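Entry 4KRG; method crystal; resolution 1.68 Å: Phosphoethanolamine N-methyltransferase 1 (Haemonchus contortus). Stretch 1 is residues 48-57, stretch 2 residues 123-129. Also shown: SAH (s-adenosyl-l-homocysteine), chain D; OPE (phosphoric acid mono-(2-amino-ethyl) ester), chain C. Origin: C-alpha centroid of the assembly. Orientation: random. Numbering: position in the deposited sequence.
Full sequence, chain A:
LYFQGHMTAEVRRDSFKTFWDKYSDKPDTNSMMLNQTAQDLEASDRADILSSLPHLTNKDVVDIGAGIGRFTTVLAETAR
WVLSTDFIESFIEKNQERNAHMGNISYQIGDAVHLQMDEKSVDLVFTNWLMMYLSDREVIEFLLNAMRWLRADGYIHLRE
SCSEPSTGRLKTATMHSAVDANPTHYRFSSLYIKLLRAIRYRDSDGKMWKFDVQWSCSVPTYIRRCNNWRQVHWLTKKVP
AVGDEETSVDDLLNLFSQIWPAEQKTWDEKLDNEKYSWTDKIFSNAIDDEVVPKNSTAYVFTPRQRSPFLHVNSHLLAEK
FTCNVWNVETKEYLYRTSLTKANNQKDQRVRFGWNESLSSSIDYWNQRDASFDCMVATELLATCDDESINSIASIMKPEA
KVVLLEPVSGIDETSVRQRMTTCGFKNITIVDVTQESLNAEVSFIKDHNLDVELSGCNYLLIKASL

Stretch 1 (48-57) DILSSLPHLT
Stretch 2, residues 123-129: DLVFTNW

A buried strand can be fastened to a neighbouring segment mainly by apolar side chains, without a hydrogen bond between them. Phosphoethanolamine N-methyltransferase 1 illustrates this: no hydrogen bond crosses between the two stretches, which bury 281 Å² together.

Stretch 1 enters in a helix that begins earlier in the chain (Ile49 phi/psi -74/-52), passes through a type I turn from Leu50 to Leu53, and then extends (Leu53 -83/154, Pro54 -66/161). The turn is held by Leu53 N to Leu50 O at 3.3 Å, while Ile49 O accepts both Ser52 N at 3.0 Å and Ser52 OG at 2.6 Å. Stretch 2 is extended through Leu124 (-135/127), Val125 (-102/112) and Phe126 (-107/126). The segments run in opposite senses: the CA atoms of Ile49 and Asn128 lie 8.6 Å apart, those of Leu56 and Leu124 8.4 Å.

Strand alternation points Leu124 and Phe126 toward stretch 1, with Val125 out of reach between them. Leu124 (chi1 t, chi2 p) covers the most surface; its CD2 meets Leu56 CD2 at 3.7 Å and Leu53 CD1 at 4.1 Å. Leu56 (m, t) starts sideways, but its end comes nearer. Phe126 (chi1 180°, chi2 88°) receives Ile49 CG2 at its ring edge, 3.7 Å from CE1. Leu53 (m, t) also sends CD1 to within 3.8 Å of Phe126 CD1, so one methyl bridges both strand residues.

Asn128 (chi1 t, chi2 84°) ends the contact, its OD1 3.7 Å from CG1 of Ile49 (m, m), a packing distance only. Its backbone O and ND2 bind SAH: Asn128 O accepts SAH N at 2.8 Å, and Asn128 ND2 donates to SAH O at 2.9 Å; OD1 is bonded elsewhere in the structure. Next along, Trp129 (phi/psi 65/67, chi1 m) has OPE N over one ring face, 3.5 Å from CD2 of Trp129.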

ATOM      1  N   ASP A  48      -2.623   9.731 -11.094  1.00 15.96           N
ATOM      2  CA  ASP A  48      -2.310   8.476 -10.408  1.00 14.72           C
ATOM      3  C   ASP A  48      -3.349   8.146  -9.346  1.00 13.42           C
ATOM      4  O   ASP A  48      -3.790   7.012  -9.220  1.00 14.06           O
ATOM      5  CB  ASP A  48      -0.945   8.558  -9.720  1.00 15.98           C
ATOM      6  CG  ASP A  48       0.218   8.510 -10.694  1.00 18.68           C
ATOM      7  OD1 ASP A  48       0.035   8.104 -11.858  1.00 18.06           O
ATOM      8  OD2 ASP A  48       1.328   8.880 -10.268  1.00 21.63           O
ATOM      9  N   ILE A  49      -3.719   9.150  -8.566  1.00 12.19           N
ATOM     10  CA  ILE A  49      -4.673   8.961  -7.486  1.00 14.56           C
ATOM     11  C   ILE A  49      -6.097   8.800  -8.027  1.00 16.43           C
ATOM     12  O   ILE A  49      -6.801   7.845  -7.690  1.00 16.41           O
ATOM     13  CB  ILE A  49      -4.630  10.146  -6.494  1.00 14.13           C
ATOM     14  CG1 ILE A  49      -3.263  10.225  -5.802  1.00 15.84           C
ATOM     15  CG2 ILE A  49      -5.766  10.039  -5.485  1.00 17.32           C
ATOM     16  CD1 ILE A  49      -2.881   8.996  -4.993  1.00 15.13           C
ATOM     17  N   LEU A  50      -6.515   9.734  -8.873  1.00 15.40           N
ATOM     18  CA  LEU A  50      -7.885   9.731  -9.371  1.00 14.87           C
ATOM     19  C   LEU A  50      -8.205   8.507 -10.229  1.00 17.02           C
ATOM     20  O   LEU A  50      -9.324   8.000 -10.205  1.00 16.70           O
ATOM     21  CB  LEU A  50      -8.206  11.041 -10.099  1.00 12.56           C
ATOM     22  CG  LEU A  50      -8.323  12.242  -9.161  1.00 13.08           C
ATOM     23  CD1 LEU A  50      -8.607  13.500  -9.941  1.00 15.58           C
ATOM     24  CD2 LEU A  50      -9.410  12.014  -8.131  1.00 16.10           C
ATOM     25  N   SER A  51      -7.219   8.010 -10.967  1.00 17.07           N
ATOM     26  CA  SER A  51      -7.450   6.840 -11.804  1.00 16.52           C
ATOM     27  C   SER A  51      -7.550   5.560 -10.977  1.00 17.89           C
ATOM     28  O   SER A  51      -7.905   4.507 -11.501  1.00 20.09           O
ATOM     29  CB  SER A  51      -6.361   6.698 -12.857  1.00 20.27           C
ATOM     30  OG  SER A  51      -5.232   6.061 -12.301  1.00 24.48           O
ATOM     31  N   SER A  52      -7.260   5.650  -9.681  1.00 15.71           N
ATOM     32  CA  SER A  52      -7.336   4.476  -8.813  1.00 17.26           C
ATOM     33  C   SER A  52      -8.697   4.355  -8.136  1.00 17.41           C
ATOM     34  O   SER A  52      -9.003   3.339  -7.519  1.00 17.78           O
ATOM     35  CB  SER A  52      -6.232   4.508  -7.755  1.00 19.32           C
ATOM     36  OG  SER A  52      -6.554   5.404  -6.708  1.00 21.88           O
ATOM     37  N   LEU A  53      -9.512   5.396  -8.255  1.00 14.41           N
ATOM     38  CA  LEU A  53     -10.824   5.418  -7.611  1.00 12.58           C
ATOM     39  C   LEU A  53     -11.903   4.689  -8.411  1.00 13.45           C
ATOM     40  O   LEU A  53     -11.817   4.566  -9.630  1.00 14.92           O
ATOM     41  CB  LEU A  53     -11.272   6.864  -7.358  1.00 14.39           C
ATOM     42  CG  LEU A  53     -10.362   7.751  -6.512  1.00 15.46           C
ATOM     43  CD1 LEU A  53     -10.986   9.133  -6.354  1.00 16.90           C
ATOM     44  CD2 LEU A  53     -10.126   7.126  -5.160  1.00 16.32           C
ATOM     45  N   PRO A  54     -12.933   4.199  -7.719  1.00 17.86           N
ATOM     46  CA  PRO A  54     -14.079   3.691  -8.473  1.00 18.38           C
ATOM     47  C   PRO A  54     -14.781   4.825  -9.220  1.00 17.10           C
ATOM     48  O   PRO A  54     -14.586   5.996  -8.892  1.00 16.69           O
ATOM     49  CB  PRO A  54     -14.993   3.111  -7.388  1.00 22.14           C
ATOM     50  CG  PRO A  54     -14.465   3.622  -6.091  1.00 22.19           C
ATOM     51  CD  PRO A  54     -13.028   3.906  -6.280  1.00 21.15           C
ATOM     52  N   HIS A  55     -15.564   4.477 -10.235  1.00 17.36           N
ATOM     53  CA  HIS A  55     -16.374   5.463 -10.935  1.00 14.02           C
ATOM     54  C   HIS A  55     -17.351   6.100  -9.956  1.00 14.71           C
ATOM     55  O   HIS A  55     -17.840   5.442  -9.035  1.00 15.00           O
ATOM     56  CB  HIS A  55     -17.132   4.808 -12.079  1.00 15.32           C
ATOM     57  CG  HIS A  55     -16.284   4.503 -13.273  1.00 19.11           C
ATOM     58  ND1 HIS A  55     -16.508   5.067 -14.504  1.00 25.64           N
ATOM     59  CD2 HIS A  55     -15.219   3.676 -13.418  1.00 24.41           C
ATOM     60  CE1 HIS A  55     -15.618   4.608 -15.366  1.00 26.91           C
ATOM     61  NE2 HIS A  55     -14.825   3.762 -14.735  1.00 28.68           N
ATOM     62  N   LEU A  56     -17.656   7.376 -10.167  1.00 14.98           N
ATOM     63  CA  LEU A  56     -18.390   8.151  -9.169  1.00 15.71           C
ATOM     64  C   LEU A  56     -19.778   8.617  -9.605  1.00 16.70           C
ATOM     65  O   LEU A  56     -20.412   9.400  -8.901  1.00 16.65           O
ATOM     66  CB  LEU A  56     -17.555   9.352  -8.729  1.00 18.28           C
ATOM     67  CG  LEU A  56     -16.166   9.033  -8.168  1.00 17.38           C
ATOM     68  CD1 LEU A  56     -15.390  10.306  -7.939  1.00 21.22           C
ATOM     69  CD2 LEU A  56     -16.286   8.253  -6.875  1.00 16.51           C
ATOM     70  N   THR A  57     -20.244   8.126 -10.752  1.00 16.54           N
ATOM     71  CA  THR A  57     -21.543   8.507 -11.303  1.00 16.10           C
ATOM     72  C   THR A  57     -22.649   8.321 -10.254  1.00 16.47           C
ATOM     73  O   THR A  57     -22.793   7.236  -9.685  1.00 16.68           O
ATOM     74  CB  THR A  57     -21.865   7.672 -12.557  1.00 18.94           C
ATOM     75  OG1 THR A  57     -20.678   7.522 -13.347  1.00 23.16           O
ATOM     76  CG2 THR A  57     -22.955   8.334 -13.390  1.00 22.84           C
ATOM     77  N   ASP A 123     -20.764   8.060  -0.265  1.00 17.60           N
ATOM     78  CA  ASP A 123     -20.335   6.832  -0.914  1.00 17.66           C
ATOM     79  C   ASP A 123     -18.824   6.737  -0.965  1.00 15.97           C
ATOM     80  O   ASP A 123     -18.268   5.644  -1.004  1.00 17.35           O
ATOM     81  CB  ASP A 123     -20.891   6.768  -2.332  1.00 18.41           C
ATOM     82  CG  ASP A 123     -22.398   6.746  -2.356  1.00 21.06           C
ATOM     83  OD1 ASP A 123     -22.969   5.749  -1.877  1.00 22.02           O
ATOM     84  OD2 ASP A 123     -23.016   7.724  -2.832  1.00 24.01           O
ATOM     85  N   LEU A 124     -18.166   7.889  -0.983  1.00 16.26           N
ATOM     86  CA  LEU A 124     -16.708   7.944  -0.983  1.00 15.37           C
ATOM     87  C   LEU A 124     -16.218   8.982   0.015  1.00 16.89           C
ATOM     88  O   LEU A 124     -16.660  10.127  -0.008  1.00 16.32           O
ATOM     89  CB  LEU A 124     -16.179   8.292  -2.376  1.00 12.34           C
ATOM     90  CG  LEU A 124     -14.662   8.502  -2.514  1.00 14.44           C
ATOM     91  CD1 LEU A 124     -13.899   7.219  -2.239  1.00 16.65           C
ATOM     92  CD2 LEU A 124     -14.309   9.036  -3.894  1.00 15.35           C
ATOM     93  N   VAL A 125     -15.328   8.567   0.906  1.00 16.34           N
ATOM     94  CA  VAL A 125     -14.593   9.501   1.740  1.00 15.46           C
ATOM     95  C   VAL A 125     -13.212   9.614   1.116  1.00 16.74           C
ATOM     96  O   VAL A 125     -12.449   8.649   1.101  1.00 17.18           O
ATOM     97  CB  VAL A 125     -14.502   9.012   3.209  1.00 15.20           C
ATOM     98  CG1 VAL A 125     -13.539   9.880   4.024  1.00 14.17           C
ATOM     99  CG2 VAL A 125     -15.877   9.021   3.854  1.00 16.25           C
ATOM    100  N   PHE A 126     -12.906  10.779   0.559  1.00 15.99           N
ATOM    101  CA  PHE A 126     -11.650  10.958  -0.145  1.00 12.74           C
ATOM    102  C   PHE A 126     -10.695  11.820   0.652  1.00 13.65           C
ATOM    103  O   PHE A 126     -11.035  12.936   1.052  1.00 14.11           O
ATOM    104  CB  PHE A 126     -11.871  11.601  -1.511  1.00 14.85           C
ATOM    105  CG  PHE A 126     -10.598  11.816  -2.282  1.00 13.38           C
ATOM    106  CD1 PHE A 126     -10.087  10.813  -3.097  1.00 12.84           C
ATOM    107  CD2 PHE A 126      -9.898  13.012  -2.180  1.00 12.32           C
ATOM    108  CE1 PHE A 126      -8.907  11.002  -3.803  1.00 11.50           C
ATOM    109  CE2 PHE A 126      -8.711  13.204  -2.883  1.00 12.73           C
ATOM    110  CZ  PHE A 126      -8.219  12.199  -3.689  1.00 12.18           C
ATOM    111  N   THR A 127      -9.493  11.309   0.875  1.00 13.59           N
ATOM    112  CA  THR A 127      -8.439  12.103   1.473  1.00 12.90           C
ATOM    113  C   THR A 127      -7.136  11.847   0.731  1.00 13.03           C
ATOM    114  O   THR A 127      -6.979  10.832   0.052  1.00 13.68           O
ATOM    115  CB  THR A 127      -8.245  11.779   2.964  1.00 15.44           C
ATOM    116  OG1 THR A 127      -7.754  10.441   3.095  1.00 18.33           O
ATOM    117  CG2 THR A 127      -9.550  11.934   3.741  1.00 13.38           C
ATOM    118  N   ASN A 128      -6.205  12.778   0.867  1.00 14.54           N
ATOM    119  CA  ASN A 128      -4.885  12.658   0.264  1.00 15.64           C
ATOM    120  C   ASN A 128      -3.946  13.540   1.079  1.00 16.45           C
ATOM    121  O   ASN A 128      -4.083  14.763   1.058  1.00 16.98           O
ATOM    122  CB  ASN A 128      -4.927  13.086  -1.215  1.00 13.77           C
ATOM    123  CG  ASN A 128      -3.601  12.861  -1.935  1.00 13.62           C
ATOM    124  OD1 ASN A 128      -3.313  11.758  -2.406  1.00 15.92           O
ATOM    125  ND2 ASN A 128      -2.794  13.908  -2.028  1.00 14.90           N
ATOM    126  N   TRP A 129      -3.028  12.909   1.816  1.00 16.45           N
ATOM    127  CA  TRP A 129      -2.149  13.593   2.780  1.00 15.11           C
ATOM    128  C   TRP A 129      -2.900  14.216   3.977  1.00 20.18           C
ATOM    129  O   TRP A 129      -2.916  15.436   4.124  1.00 20.98           O
ATOM    130  CB  TRP A 129      -1.322  14.696   2.104  1.00 15.60           C
ATOM    131  CG  TRP A 129      -0.210  14.260   1.196  1.00 17.19           C
ATOM    132  CD1 TRP A 129       0.689  13.246   1.402  1.00 18.96           C
ATOM    133  CD2 TRP A 129       0.128  14.854  -0.056  1.00 16.44           C
ATOM    134  NE1 TRP A 129       1.572  13.178   0.345  1.00 16.91           N
ATOM    135  CE2 TRP A 129       1.249  14.152  -0.566  1.00 16.39           C
ATOM    136  CE3 TRP A 129      -0.398  15.911  -0.806  1.00 13.79           C
ATOM    137  CZ2 TRP A 129       1.842  14.479  -1.782  1.00 16.73           C
ATOM    138  CZ3 TRP A 129       0.188  16.232  -2.011  1.00 13.44           C
ATOM    139  CH2 TRP A 129       1.299  15.519  -2.489  1.00 15.69           C
TER
HETATM  140  N   SAH D 502      -5.303  17.020  -0.045  1.00 15.80           N
HETATM  141  CA  SAH D 502      -4.838  18.179  -0.824  1.00 17.99           C
HETATM  142  CB  SAH D 502      -3.939  19.069   0.101  1.00 19.70           C
HETATM  143  CG  SAH D 502      -2.774  18.318   0.741  1.00 16.76           C
HETATM  144  SD  SAH D 502      -1.848  19.247   1.998  1.00 21.78           S
HETATM  145  C   SAH D 502      -4.110  17.749  -2.034  1.00 21.17           C
HETATM  146  O   SAH D 502      -3.438  16.730  -2.010  1.00 18.76           O
HETATM  147  OXT SAH D 502      -3.937  18.556  -2.922  1.00 23.31           O
HETATM  148  C5' SAH D 502      -2.863  19.167   3.496  1.00 20.42           C
HETATM  149  C4' SAH D 502      -4.153  19.784   3.502  1.00 20.70           C
HETATM  150  O4' SAH D 502      -4.951  19.224   4.579  1.00 19.38           O
HETATM  151  C3' SAH D 502      -4.059  21.233   3.762  1.00 22.02           C
HETATM  152  O3' SAH D 502      -5.023  21.909   2.987  1.00 20.99           O
HETATM  153  C2' SAH D 502      -4.388  21.368   5.174  1.00 22.73           C
HETATM  154  O2' SAH D 502      -4.929  22.630   5.447  1.00 21.89           O
HETATM  155  C1' SAH D 502      -5.380  20.285   5.376  1.00 20.21           C
HETATM  156  N9  SAH D 502      -5.515  19.844   6.809  1.00 19.49           N
HETATM  157  C8  SAH D 502      -4.564  19.329   7.598  1.00 18.29           C
HETATM  158  N7  SAH D 502      -5.154  18.945   8.732  1.00 16.46           N
HETATM  159  C5  SAH D 502      -6.462  19.205   8.669  1.00 18.92           C
HETATM  160  C6  SAH D 502      -7.536  19.018   9.555  1.00 20.31           C
HETATM  161  N6  SAH D 502      -7.353  18.459  10.798  1.00 17.29           N
HETATM  162  N1  SAH D 502      -8.761  19.401   9.152  1.00 20.67           N
HETATM  163  C2  SAH D 502      -8.971  19.942   7.958  1.00 18.03           C
HETATM  164  N3  SAH D 502      -7.962  20.134   7.091  1.00 19.97           N
HETATM  165  C4  SAH D 502      -6.707  19.775   7.418  1.00 20.79           C
HETATM  166  CA  OPE C 501       3.594  16.537   1.445  1.00 18.21           C
HETATM  167  CB  OPE C 501       2.479  17.492   1.172  1.00 18.50           C
HETATM  168  O1  OPE C 501       6.388  16.360   2.097  1.00 18.23           O
HETATM  169  O2  OPE C 501       5.308  14.363   3.020  1.00 15.87           O
HETATM  170  O3  OPE C 501       5.776  16.292   4.528  1.00 18.83           O
HETATM  171  O4  OPE C 501       4.005  16.464   2.761  1.00 19.01           O
HETATM  172  N   OPE C 501       1.305  17.387   1.999  1.00 19.32           N
HETATM  173  P   OPE C 501       5.400  15.863   3.127  1.00 19.18           P